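Agarase (Pseudoalteromonas fuliginea, PDB 6XJ9) probably hydrolyses agarose, the galactan of red-algal cell walls, as a glycoside hydrolase built from a catalytic domain and an agarase CBM-like domain. Local coordinates at residues Y128-A133 and S207-P212; A242-D247 and A399-R404; F354-V359 and G387-G392; W428-L433 and E749-M754. All coordinates share one frame; numbering follows the deposited sequence. Where two conformers were deposited one is given.

Contact 1: Y128-A133 and S207-P212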
loop_
_atom_site.group_PDB
_atom_site.type_symbol
_atom_site.label_atom_id
_atom_site.label_comp_id
_atom_site.label_asym_id
_atom_site.label_seq_id
_atom_site.Cartn_x
_atom_site.Cartn_y
_atom_site.Cartn_z
ATOM N N TYR A 128 -3.065 18.140 -10.189
ATOM C CA TYR A 128 -1.960 18.779 -10.878
ATOM C C TYR A 128 -0.740 18.926 -9.973
ATOM O O TYR A 128 -0.840 19.344 -8.818
ATOM C CB TYR A 128 -2.423 20.112 -11.470
ATOM C CG TYR A 128 -3.295 19.969 -12.691
ATOM C CD1 TYR A 128 -2.732 19.831 -13.950
ATOM C CD2 TYR A 128 -4.676 19.959 -12.592
ATOM C CE1 TYR A 128 -3.523 19.686 -15.079
ATOM C CE2 TYR A 128 -5.484 19.819 -13.709
ATOM C CZ TYR A 128 -4.901 19.687 -14.958
ATOM O OH TYR A 128 -5.677 19.549 -16.071
ATOM N N ASN A 129 0.417 18.581 -10.543
ATOM C CA ASN A 129 1.718 18.792 -9.937
ATOM C C ASN A 129 2.647 19.329 -11.016
ATOM O O ASN A 129 2.348 19.204 -12.205
ATOM C CB ASN A 129 2.246 17.492 -9.320
ATOM C CG ASN A 129 1.392 17.048 -8.156
ATOM O OD1 ASN A 129 1.530 17.567 -7.050
ATOM N ND2 ASN A 129 0.481 16.118 -8.401
ATOM N N THR A 130 3.771 19.911 -10.594
ATOM C CA THR A 130 4.755 20.406 -11.542
ATOM C C THR A 130 5.915 19.419 -11.637
ATOM O O THR A 130 6.452 18.969 -10.624
ATOM C CB THR A 130 5.148 21.865 -11.260
ATOM O OG1 THR A 130 3.999 22.661 -11.549
ATOM C CG2 THR A 130 6.281 22.351 -12.136
ATOM N N TYR A 131 6.260 19.090 -12.885
ATOM C CA TYR A 131 7.365 18.217 -13.244
ATOM C C TYR A 131 8.349 19.037 -14.063
ATOM O O TYR A 131 7.958 19.674 -15.040
ATOM C CB TYR A 131 6.838 17.010 -14.024
ATOM C CG TYR A 131 5.803 16.242 -13.246
ATOM C CD1 TYR A 131 4.481 16.669 -13.190
ATOM C CD2 TYR A 131 6.162 15.122 -12.511
ATOM C CE1 TYR A 131 3.535 15.984 -12.440
ATOM C CE2 TYR A 131 5.230 14.430 -11.757
ATOM C CZ TYR A 131 3.913 14.855 -11.728
ATOM O OH TYR A 131 3.012 14.154 -10.981
ATOM N N TYR A 132 9.615 19.049 -13.641
ATOM C CA TYR A 132 10.559 19.943 -14.291
ATOM C C TYR A 132 11.826 19.195 -14.694
ATOM O O TYR A 132 12.186 18.173 -14.109
ATOM C CB TYR A 132 10.818 21.168 -13.411
ATOM C CG TYR A 132 11.582 20.850 -12.152
ATOM C CD1 TYR A 132 12.962 20.688 -12.178
ATOM C CD2 TYR A 132 10.929 20.709 -10.937
ATOM C CE1 TYR A 132 13.676 20.385 -11.030
ATOM C CE2 TYR A 132 11.634 20.414 -9.778
ATOM C CZ TYR A 132 13.008 20.251 -9.829
ATOM O OH TYR A 132 13.718 19.959 -8.699
ATOM N N ALA A 133 12.483 19.721 -15.727
ATOM C CA ALA A 133 13.756 19.223 -16.204
ATOM C C ALA A 133 14.674 20.417 -16.444
ATOM O O ALA A 133 14.360 21.271 -17.269
ATOM C CB ALA A 133 13.522 18.438 -17.474
ATOM N N SER A 207 6.139 25.487 -19.716
ATOM C CA SER A 207 6.779 26.770 -19.517
ATOM C C SER A 207 8.283 26.586 -19.331
ATOM O O SER A 207 8.737 25.515 -18.930
ATOM C CB SER A 207 6.159 27.479 -18.335
ATOM O OG SER A 207 6.193 26.655 -17.177
ATOM N N LEU A 208 9.044 27.648 -19.630
ATOM C CA LEU A 208 10.443 27.739 -19.236
ATOM C C LEU A 208 10.519 28.641 -18.007
ATOM O O LEU A 208 9.812 29.644 -17.941
ATOM C CB LEU A 208 11.275 28.332 -20.376
ATOM C CG LEU A 208 11.333 27.527 -21.672
ATOM C CD1 LEU A 208 12.182 28.261 -22.702
ATOM C CD2 LEU A 208 11.886 26.130 -21.427
ATOM N N ARG A 209 11.369 28.275 -17.039
ATOM C CA ARG A 209 11.448 29.030 -15.797
ATOM C C ARG A 209 12.900 29.154 -15.356
ATOM O O ARG A 209 13.710 28.273 -15.633
ATOM C CB ARG A 209 10.662 28.357 -14.666
ATOM C CG ARG A 209 9.286 27.836 -15.057
ATOM C CD ARG A 209 8.602 27.176 -13.877
ATOM N NE ARG A 209 9.373 26.057 -13.346
ATOM C CZ ARG A 209 9.021 25.347 -12.280
ATOM N NH1 ARG A 209 7.911 25.650 -11.626
ATOM N NH2 ARG A 209 9.781 24.346 -11.868
ATOM N N LYS A 210 13.199 30.247 -14.643
ATOM C CA LYS A 210 14.489 30.433 -13.995
ATOM C C LYS A 210 14.601 29.426 -12.853
ATOM O O LYS A 210 13.682 29.299 -12.051
ATOM C CB LYS A 210 14.617 31.862 -13.444
ATOM C CG LYS A 210 14.399 32.987 -14.450
ATOM N N ASN A 211 15.735 28.729 -12.773
ATOM C CA ASN A 211 15.997 27.813 -11.670
ATOM C C ASN A 211 16.042 28.599 -10.362
ATOM O O ASN A 211 16.638 29.675 -10.305
ATOM C CB ASN A 211 17.312 27.050 -11.861
ATOM C CG ASN A 211 17.285 26.091 -13.031
ATOM O OD1 ASN A 211 16.220 25.635 -13.430
ATOM N ND2 ASN A 211 18.443 25.780 -13.585
ATOM N N PRO A 212 15.410 28.103 -9.272
ATOM C CA PRO A 212 15.571 28.712 -7.948
ATOM C C PRO A 212 17.035 28.657 -7.501
ATOM O O PRO A 212 17.858 28.022 -8.157
ATOM C CB PRO A 212 14.691 27.838 -7.040
ATOM C CG PRO A 212 13.704 27.173 -7.984
ATOM C CD PRO A 212 14.479 26.963 -9.268
#

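Contact 2: A242-D247 and A399-R404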
loop_
_atom_site.group_PDB
_atom_site.type_symbol
_atom_site.label_atom_id
_atom_site.label_comp_id
_atom_site.label_asym_id
_atom_site.label_seq_id
_atom_site.Cartn_x
_atom_site.Cartn_y
_atom_site.Cartn_z
ATOM N N ALA A 242 18.940 0.097 17.585
ATOM C CA ALA A 242 18.068 -0.790 18.347
ATOM C C ALA A 242 16.890 -1.268 17.504
ATOM O O ALA A 242 16.303 -2.315 17.780
ATOM C CB ALA A 242 17.579 -0.105 19.611
ATOM N N GLU A 243 16.521 -0.480 16.493
ATOM C CA GLU A 243 15.393 -0.834 15.645
ATOM C C GLU A 243 15.731 -2.072 14.815
ATOM O O GLU A 243 14.837 -2.847 14.483
ATOM C CB GLU A 243 15.011 0.337 14.739
ATOM C CG GLU A 243 14.488 1.548 15.486
ATOM C CD GLU A 243 13.892 2.600 14.565
ATOM O OE1 GLU A 243 12.751 2.405 14.115
ATOM O OE2 GLU A 243 14.574 3.597 14.285
ATOM N N LEU A 244 17.019 -2.235 14.483
ATOM C CA LEU A 244 17.515 -3.371 13.714
ATOM C C LEU A 244 17.299 -4.656 14.517
ATOM O O LEU A 244 16.811 -5.644 13.978
ATOM C CB LEU A 244 19.007 -3.183 13.397
ATOM C CG LEU A 244 19.426 -1.951 12.586
ATOM C CD1 LEU A 244 20.894 -2.050 12.183
ATOM C CD2 LEU A 244 18.561 -1.775 11.346
ATOM N N LEU A 245 17.637 -4.625 15.818
ATOM C CA LEU A 245 17.502 -5.806 16.668
ATOM C C LEU A 245 16.017 -6.108 16.847
ATOM O O LEU A 245 15.589 -7.261 16.786
ATOM C CB LEU A 245 18.169 -5.562 18.027
ATOM C CG LEU A 245 19.562 -4.929 18.028
ATOM C CD1 LEU A 245 20.120 -4.878 19.446
ATOM C CD2 LEU A 245 20.522 -5.679 17.120
ATOM N N SER A 246 15.254 -5.035 17.077
ATOM C CA SER A 246 13.802 -5.016 17.112
ATOM C C SER A 246 13.227 -5.688 15.860
ATOM O O SER A 246 12.381 -6.583 15.952
ATOM C CB SER A 246 13.359 -3.577 17.233
ATOM O OG SER A 246 11.957 -3.481 17.338
ATOM N N ASP A 247 13.696 -5.248 14.682
ATOM C CA ASP A 247 13.247 -5.786 13.403
ATOM C C ASP A 247 13.432 -7.305 13.367
ATOM O O ASP A 247 12.510 -8.027 13.008
ATOM C CB ASP A 247 13.968 -5.132 12.216
ATOM C CG ASP A 247 13.638 -3.663 11.956
ATOM O OD1 ASP A 247 12.576 -3.194 12.394
ATOM O OD2 ASP A 247 14.479 -2.990 11.331
ATOM N N ALA A 399 26.105 -4.388 4.303
ATOM C CA ALA A 399 26.857 -5.388 5.051
ATOM C C ALA A 399 27.095 -4.912 6.488
ATOM O O ALA A 399 26.996 -5.703 7.421
ATOM C CB ALA A 399 28.164 -5.693 4.359
ATOM N N ALA A 400 27.415 -3.620 6.665
ATOM C CA ALA A 400 27.560 -3.070 8.008
ATOM C C ALA A 400 26.281 -3.302 8.819
ATOM O O ALA A 400 26.335 -3.732 9.975
ATOM C CB ALA A 400 27.941 -1.609 7.947
ATOM N N ASN A 401 25.128 -3.048 8.192
ATOM C CA ASN A 401 23.834 -3.243 8.827
ATOM C C ASN A 401 23.612 -4.702 9.225
ATOM O O ASN A 401 23.012 -4.965 10.269
ATOM C CB ASN A 401 22.702 -2.657 7.986
ATOM C CG ASN A 401 22.750 -1.146 7.977
ATOM O OD1 ASN A 401 23.304 -0.531 8.896
ATOM N ND2 ASN A 401 22.187 -0.543 6.941
ATOM N N LEU A 402 24.096 -5.633 8.393
ATOM C CA LEU A 402 23.952 -7.058 8.664
ATOM C C LEU A 402 24.699 -7.425 9.943
ATOM O O LEU A 402 24.219 -8.242 10.731
ATOM C CB LEU A 402 24.506 -7.880 7.497
ATOM C CG LEU A 402 23.682 -7.907 6.208
ATOM C CD1 LEU A 402 24.282 -8.926 5.250
ATOM C CD2 LEU A 402 22.223 -8.245 6.483
ATOM N N GLU A 403 25.906 -6.873 10.099
ATOM C CA GLU A 403 26.718 -7.175 11.265
ATOM C C GLU A 403 26.118 -6.504 12.498
ATOM O O GLU A 403 26.103 -7.094 13.576
ATOM C CB GLU A 403 28.169 -6.758 11.048
ATOM C CG GLU A 403 29.062 -7.162 12.208
ATOM C CD GLU A 403 30.541 -6.913 11.985
ATOM O OE1 GLU A 403 30.883 -6.196 11.028
ATOM O OE2 GLU A 403 31.345 -7.442 12.772
ATOM N N ARG A 404 25.597 -5.280 12.323
ATOM C CA ARG A 404 24.911 -4.596 13.409
ATOM C C ARG A 404 23.699 -5.420 13.846
ATOM O O ARG A 404 23.405 -5.523 15.035
ATOM C CB ARG A 404 24.502 -3.179 12.984
ATOM C CG ARG A 404 25.629 -2.153 13.043
ATOM C CD ARG A 404 25.127 -0.716 12.995
ATOM N NE ARG A 404 25.100 -0.280 11.618
ATOM C CZ ARG A 404 25.639 0.828 11.111
ATOM N NH1 ARG A 404 26.249 1.721 11.876
ATOM N NH2 ARG A 404 25.531 1.043 9.811
#

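Contact 3: F354-V359 and G387-G392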
loop_
_atom_site.group_PDB
_atom_site.type_symbol
_atom_site.label_atom_id
_atom_site.label_comp_id
_atom_site.label_asym_id
_atom_site.label_seq_id
_atom_site.Cartn_x
_atom_site.Cartn_y
_atom_site.Cartn_z
ATOM N N PHE A 354 44.234 8.343 0.998
ATOM C CA PHE A 354 44.099 9.768 0.737
ATOM C C PHE A 354 42.720 10.065 0.149
ATOM O O PHE A 354 42.040 9.163 -0.336
ATOM C CB PHE A 354 45.253 10.265 -0.143
ATOM C CG PHE A 354 45.176 9.859 -1.596
ATOM C CD1 PHE A 354 45.673 8.639 -2.025
ATOM C CD2 PHE A 354 44.610 10.705 -2.541
ATOM C CE1 PHE A 354 45.610 8.277 -3.363
ATOM C CE2 PHE A 354 44.549 10.345 -3.879
ATOM C CZ PHE A 354 45.043 9.126 -4.287
ATOM N N VAL A 355 42.315 11.341 0.185
ATOM C CA VAL A 355 41.077 11.746 -0.459
ATOM C C VAL A 355 41.342 11.938 -1.952
ATOM O O VAL A 355 42.094 12.827 -2.349
ATOM C CB VAL A 355 40.460 13.000 0.190
ATOM C CG1 VAL A 355 39.069 13.281 -0.362
ATOM C CG2 VAL A 355 40.412 12.905 1.711
ATOM N N ALA A 356 40.723 11.086 -2.780
ATOM C CA ALA A 356 40.845 11.210 -4.223
ATOM C C ALA A 356 39.670 12.010 -4.785
ATOM O O ALA A 356 39.824 12.710 -5.783
ATOM C CB ALA A 356 40.965 9.852 -4.870
ATOM N N SER A 357 38.498 11.902 -4.145
ATOM C CA SER A 357 37.351 12.718 -4.523
ATOM C C SER A 357 36.717 13.364 -3.295
ATOM O O SER A 357 36.080 12.681 -2.487
ATOM C CB SER A 357 36.323 11.933 -5.290
ATOM O OG SER A 357 35.137 12.704 -5.438
ATOM N N GLN A 358 36.878 14.692 -3.196
ATOM C CA GLN A 358 36.291 15.475 -2.120
ATOM C C GLN A 358 34.769 15.371 -2.180
ATOM O O GLN A 358 34.110 15.301 -1.141
ATOM C CB GLN A 358 36.755 16.936 -2.179
ATOM C CG GLN A 358 38.090 17.179 -1.491
ATOM C CD GLN A 358 38.038 16.943 0.001
ATOM O OE1 GLN A 358 36.980 16.963 0.627
ATOM N NE2 GLN A 358 39.197 16.701 0.590
ATOM N N VAL A 359 34.228 15.354 -3.406
ATOM C CA VAL A 359 32.789 15.303 -3.616
ATOM C C VAL A 359 32.247 13.996 -3.046
ATOM O O VAL A 359 31.220 14.013 -2.370
ATOM C CB VAL A 359 32.396 15.517 -5.093
ATOM C CG1 VAL A 359 30.928 15.222 -5.350
ATOM C CG2 VAL A 359 32.720 16.933 -5.549
ATOM N N GLY A 387 31.799 8.137 -13.042
ATOM C CA GLY A 387 31.999 8.875 -11.809
ATOM C C GLY A 387 33.339 9.603 -11.804
ATOM O O GLY A 387 34.109 9.506 -12.755
ATOM N N PRO A 388 33.651 10.363 -10.731
ATOM C CA PRO A 388 34.962 11.006 -10.595
ATOM C C PRO A 388 36.172 10.089 -10.392
ATOM O O PRO A 388 37.306 10.554 -10.496
ATOM C CB PRO A 388 34.768 11.947 -9.389
ATOM C CG PRO A 388 33.654 11.303 -8.584
ATOM C CD PRO A 388 32.738 10.684 -9.621
ATOM N N LEU A 389 35.947 8.794 -10.121
ATOM C CA LEU A 389 37.049 7.888 -9.821
ATOM C C LEU A 389 37.077 6.716 -10.798
ATOM O O LEU A 389 36.031 6.204 -11.183
ATOM C CB LEU A 389 36.910 7.378 -8.382
ATOM C CG LEU A 389 36.877 8.463 -7.307
ATOM C CD1 LEU A 389 36.510 7.859 -5.965
ATOM C CD2 LEU A 389 38.220 9.179 -7.225
ATOM N N GLU A 390 38.285 6.269 -11.154
ATOM C CA GLU A 390 38.444 5.105 -12.016
ATOM C C GLU A 390 38.654 3.854 -11.164
ATOM O O GLU A 390 38.583 2.729 -11.653
ATOM C CB GLU A 390 39.572 5.323 -13.023
ATOM C CG GLU A 390 39.365 6.563 -13.883
ATOM C CD GLU A 390 40.365 6.712 -15.017
ATOM O OE1 GLU A 390 41.580 6.763 -14.736
ATOM O OE2 GLU A 390 39.924 6.770 -16.182
ATOM N N HIS A 391 38.904 4.083 -9.872
ATOM C CA HIS A 391 39.131 3.049 -8.882
ATOM C C HIS A 391 39.112 3.710 -7.508
ATOM O O HIS A 391 39.282 4.925 -7.389
ATOM C CB HIS A 391 40.475 2.342 -9.139
ATOM C CG HIS A 391 41.564 3.258 -9.600
ATOM N ND1 HIS A 391 42.153 4.194 -8.767
ATOM C CD2 HIS A 391 42.176 3.389 -10.799
ATOM C CE1 HIS A 391 43.076 4.863 -9.434
ATOM N NE2 HIS A 391 43.106 4.390 -10.687
ATOM N N GLY A 392 38.913 2.907 -6.466
ATOM C CA GLY A 392 38.984 3.458 -5.127
ATOM C C GLY A 392 38.331 2.564 -4.086
ATOM O O GLY A 392 37.744 1.525 -4.398
#

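Contact 4: W428-L433 and E749-M754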
loop_
_atom_site.group_PDB
_atom_site.type_symbol
_atom_site.label_atom_id
_atom_site.label_comp_id
_atom_site.label_asym_id
_atom_site.label_seq_id
_atom_site.Cartn_x
_atom_site.Cartn_y
_atom_site.Cartn_z
ATOM N N TRP A 428 7.808 -15.798 1.567
ATOM C CA TRP A 428 7.277 -14.923 0.537
ATOM C C TRP A 428 6.729 -15.743 -0.627
ATOM O O TRP A 428 6.095 -15.182 -1.520
ATOM C CB TRP A 428 8.333 -13.913 0.069
ATOM C CG TRP A 428 8.867 -13.054 1.176
ATOM C CD1 TRP A 428 8.300 -12.838 2.401
ATOM C CD2 TRP A 428 10.071 -12.271 1.151
ATOM N NE1 TRP A 428 9.093 -12.017 3.153
ATOM C CE2 TRP A 428 10.180 -11.644 2.411
ATOM C CE3 TRP A 428 11.072 -12.049 0.196
ATOM C CZ2 TRP A 428 11.232 -10.782 2.724
ATOM C CZ3 TRP A 428 12.116 -11.208 0.509
ATOM C CH2 TRP A 428 12.195 -10.587 1.757
ATOM N N GLY A 429 6.990 -17.060 -0.607
ATOM C CA GLY A 429 6.434 -17.971 -1.596
ATOM C C GLY A 429 7.297 -18.126 -2.854
ATOM O O GLY A 429 6.895 -18.788 -3.807
ATOM N N PHE A 430 8.493 -17.534 -2.871
ATOM C CA PHE A 430 9.305 -17.609 -4.077
ATOM C C PHE A 430 9.807 -19.042 -4.282
ATOM O O PHE A 430 10.294 -19.691 -3.350
ATOM C CB PHE A 430 10.454 -16.595 -4.034
ATOM C CG PHE A 430 10.076 -15.159 -4.307
ATOM C CD1 PHE A 430 9.508 -14.784 -5.517
ATOM C CD2 PHE A 430 10.300 -14.172 -3.359
ATOM C CE1 PHE A 430 9.175 -13.464 -5.778
ATOM C CE2 PHE A 430 9.954 -12.853 -3.616
ATOM C CZ PHE A 430 9.398 -12.499 -4.828
ATOM N N SER A 431 9.744 -19.498 -5.539
ATOM C CA SER A 431 10.101 -20.863 -5.894
ATOM C C SER A 431 11.612 -21.074 -5.981
ATOM O O SER A 431 12.046 -22.228 -6.033
ATOM C CB SER A 431 9.458 -21.275 -7.181
ATOM O OG SER A 431 10.051 -20.569 -8.261
ATOM N N SER A 432 12.389 -19.979 -6.055
ATOM C CA SER A 432 13.810 -20.073 -6.370
ATOM C C SER A 432 14.581 -18.883 -5.809
ATOM O O SER A 432 13.993 -17.863 -5.466
ATOM C CB SER A 432 14.018 -20.184 -7.874
ATOM O OG SER A 432 13.676 -18.963 -8.529
ATOM N N LEU A 433 15.908 -19.044 -5.716
ATOM C CA LEU A 433 16.857 -17.937 -5.668
ATOM C C LEU A 433 17.264 -17.657 -7.108
ATOM O O LEU A 433 17.552 -18.588 -7.853
ATOM C CB LEU A 433 18.107 -18.361 -4.878
ATOM C CG LEU A 433 17.915 -18.783 -3.418
ATOM C CD1 LEU A 433 19.216 -19.365 -2.862
ATOM C CD2 LEU A 433 17.485 -17.589 -2.563
ATOM N N GLU A 749 3.930 -8.547 0.311
ATOM C CA GLU A 749 2.525 -8.927 0.322
ATOM C C GLU A 749 2.076 -9.299 -1.087
ATOM O O GLU A 749 1.374 -10.293 -1.277
ATOM C CB GLU A 749 1.655 -7.806 0.902
ATOM C CG GLU A 749 1.905 -7.544 2.381
ATOM C CD GLU A 749 1.509 -8.689 3.295
ATOM O OE1 GLU A 749 0.298 -8.961 3.386
ATOM O OE2 GLU A 749 2.415 -9.326 3.887
ATOM N N ALA A 750 2.491 -8.501 -2.079
ATOM C CA ALA A 750 2.126 -8.775 -3.460
ATOM C C ALA A 750 2.802 -10.055 -3.946
ATOM O O ALA A 750 2.174 -10.864 -4.625
ATOM C CB ALA A 750 2.450 -7.600 -4.348
ATOM N N ALA A 751 4.078 -10.230 -3.582
ATOM C CA ALA A 751 4.825 -11.431 -3.921
ATOM C C ALA A 751 4.137 -12.670 -3.346
ATOM O O ALA A 751 3.990 -13.672 -4.053
ATOM C CB ALA A 751 6.253 -11.310 -3.448
ATOM N N LYS A 752 3.701 -12.596 -2.078
ATOM C CA LYS A 752 3.109 -13.760 -1.433
ATOM C C LYS A 752 1.843 -14.171 -2.177
ATOM O O LYS A 752 1.580 -15.361 -2.356
ATOM C CB LYS A 752 2.619 -13.451 -0.017
ATOM C CG LYS A 752 3.646 -13.359 1.098
ATOM C CD LYS A 752 2.873 -13.208 2.400
ATOM C CE LYS A 752 3.642 -12.676 3.581
ATOM N NZ LYS A 752 2.701 -12.402 4.701
ATOM N N ALA A 753 1.026 -13.175 -2.545
ATOM C CA ALA A 753 -0.255 -13.437 -3.177
ATOM C C ALA A 753 -0.007 -14.031 -4.558
ATOM O O ALA A 753 -0.640 -15.012 -4.935
ATOM C CB ALA A 753 -1.068 -12.168 -3.265
ATOM N N MET A 754 0.945 -13.436 -5.281
ATOM C CA MET A 754 1.264 -13.847 -6.640
ATOM C C MET A 754 1.722 -15.304 -6.646
ATOM O O MET A 754 1.238 -16.103 -7.434
ATOM C CB MET A 754 2.366 -12.967 -7.240
ATOM C CG MET A 754 2.766 -13.391 -8.640
ATOM S SD MET A 754 1.370 -13.271 -9.785
ATOM C CE MET A 754 1.697 -14.681 -10.835
#

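Contact 1: Y128-A133 and S207-P212
Arg209 meets Thr130 and Tyr132 in a side-chain contact between next-but-one strands of the CBM-like beta domain. Strand 89-97 lies between the two and pairs antiparallel with each. The arginine side chain therefore reaches across a whole strand, passing over Ala92 on the way. No hydrogen bond links the two segments; the touch is by van der Waals contact alone. Arg209 places CG anti to its carbonyl carbon (chi1 -44°), and its chain then bends at chi3. This turns the head toward strand 128-134. Thr130 and Arg209 approach from opposite directions, and the methyl CG2 of Thr130 lies 3.7 Å from NH1 of Arg209. Tyr132 crosses the arginine at about a right angle, with ring and guanidinium planes 39° apart. The charge is met outside the segments: NH2 forms a salt bridge with Glu168, and NE bonds to OD1 of Asn90. Trp164 stacks on the ring of Tyr132. A leucine at Arg209 would probably strand the carboxylate of Glu168 without its charged mate and uncover the methyl of Thr130. On the tyrosine, NH2 of Arg209 sits 3.7 Å from CB of Tyr132 and 3.9 Å from its CD2.

Contact 2: A242-D247 and A399-R404
Leu244 and Leu245 meet Asn401 and Arg404 where two helices pack across each other. The short segments of helices 242-252 and 397-406 cross at -70°, with their axes 10.1 Å apart at closest approach. Leu244 points toward the other helix. Asn401 and Arg404 stand three residues apart there, on successive turns, and one leucine methyl reaches both. Leu244 and Arg404 cross obliquely, and CD1 of Leu244 lies 3.9 Å from CB of Arg404. So the leucine meets the root of the arginine and not its charged head. CD1 of Leu244 is also 4.1 Å from the backbone O of Asn401.

The arginine head is turned back along its own helix. Its chain bends at chi3 (-92°) and brings NE and NH2 side-on to a single atom, OD1 of Asn401. Arg404 NH2 is 2.9 Å from Asn401 OD1, and Arg404 NE is 3.3 Å from that atom. Neither bond is straight. This pair fixes the amide and guanidinium against each other beside the leucine. Both groups also bond to backbone oxygens outside the two helices: Arg404 NH2 to the O of Glu225, and Asn401 ND2 to the O of Phe226. ND2 also reaches the O of Val739. These buried polar ends are thus satisfied by other partners, while the leucine methyl lies alongside.

Leu245 lies nearer the edge of the contact. Its CB does not aim at the partner helix, but its tip comes closer, and CD2 of Leu245 ends 3.6 Å from the backbone O of Arg404.

Contact 3: F354-V359 and G387-G392
Leu389 reaches across to Ala356 and Ser357, joining the loop before strand 392-395 to the turn after strand 354-355. Both strands flank strand 315-320 in a four-stranded antiparallel sheet. The CB of Leu389 points toward the turn. With CG anti to the carbonyl carbon (chi1 -58°), the branch comes to the serine. CG of Leu389 lies 4.1 Å from CB of Ser357. Of the two methyls, CD1 stays beside that same serine carbon. CD2 of Leu389 goes further and bridges two residues: it is 3.7 Å from CB of Ala356 and 3.9 Å from CB of Ser357. Pro388, the residue before it, sets its ring beside the hydroxyl, with CG 3.7 Å from OG of Ser357. An alanine in place of Leu389 would probably open a gap beside Ala356 and remove the apolar cover from the CB of Ser357. The serine oxygen lies anti to the backbone N (chi1 170°) and N-caps helix 358-361 by bonding to the N of Arg360. The chemistry is divided: the serine offers its carbon to the leucine and its oxygen to the helix end, so the two segments meet by van der Waals contact, without a hydrogen bond between them.

Contact 4: W428-L433 and E749-M754
Trp428 and Phe430 meet Ala751 and Lys752 where the end of helix 413-428 rests on the C-terminal helix 745-763. The polar part is a backbone contact. CA of Lys752 gives a CA-H...O contact to the O of Trp428, at 3.3 Å and 146° at the hydrogen. ND2 of Asn755 also bonds to this oxygen. The chain can turn off here because Gly429 has positive phi (89°) and completes a Schellman motif. The apolar part has two pieces. CZ of Phe430 lies 3.6 Å from CB of Ala751, and the ring meets Phe736 edge-to-face. The aliphatic start of Lys752 covers the tryptophan backbone, with CG 4.0 Å from CA of Trp428. The ionic part stays within one helix. Beyond CG the lysine runs extended, and NZ of Lys752 forms a 3.2 Å salt bridge with OE2 of Glu749, on the syn side of the carboxylate. Glu749 also packs on Glu749 of the second subunit. Around the contact, Phe430 touches Tyr696 of helix 689-704, Met425 of helix 413-428, and Thr303 and Ile305 of strand 299-305. The turn thus lies among three helices and a strand of what is probably, as in GH50 relatives, the (beta/alpha)8-barrel core.

In the fold
From the N terminus, contact 1 comes first and closes a loop of 73 residues within the CBM-like beta domain. Strand 199-210 then leads on to helix 242-252, where contact 2 opens. Contact 2 closes only at helix 397-406, and contact 3 falls wholly within that span, joining parts of the small antiparallel sheet. Contact 4 opens after contact 2 has closed. It makes the longest closure, 315 residues, and brings the C-terminal helix back to the end of helix 413-428. No two contacts cross along the chain, and none touch in space. Contacts 2 and 4 have the nearest centres, about 24 Å apart.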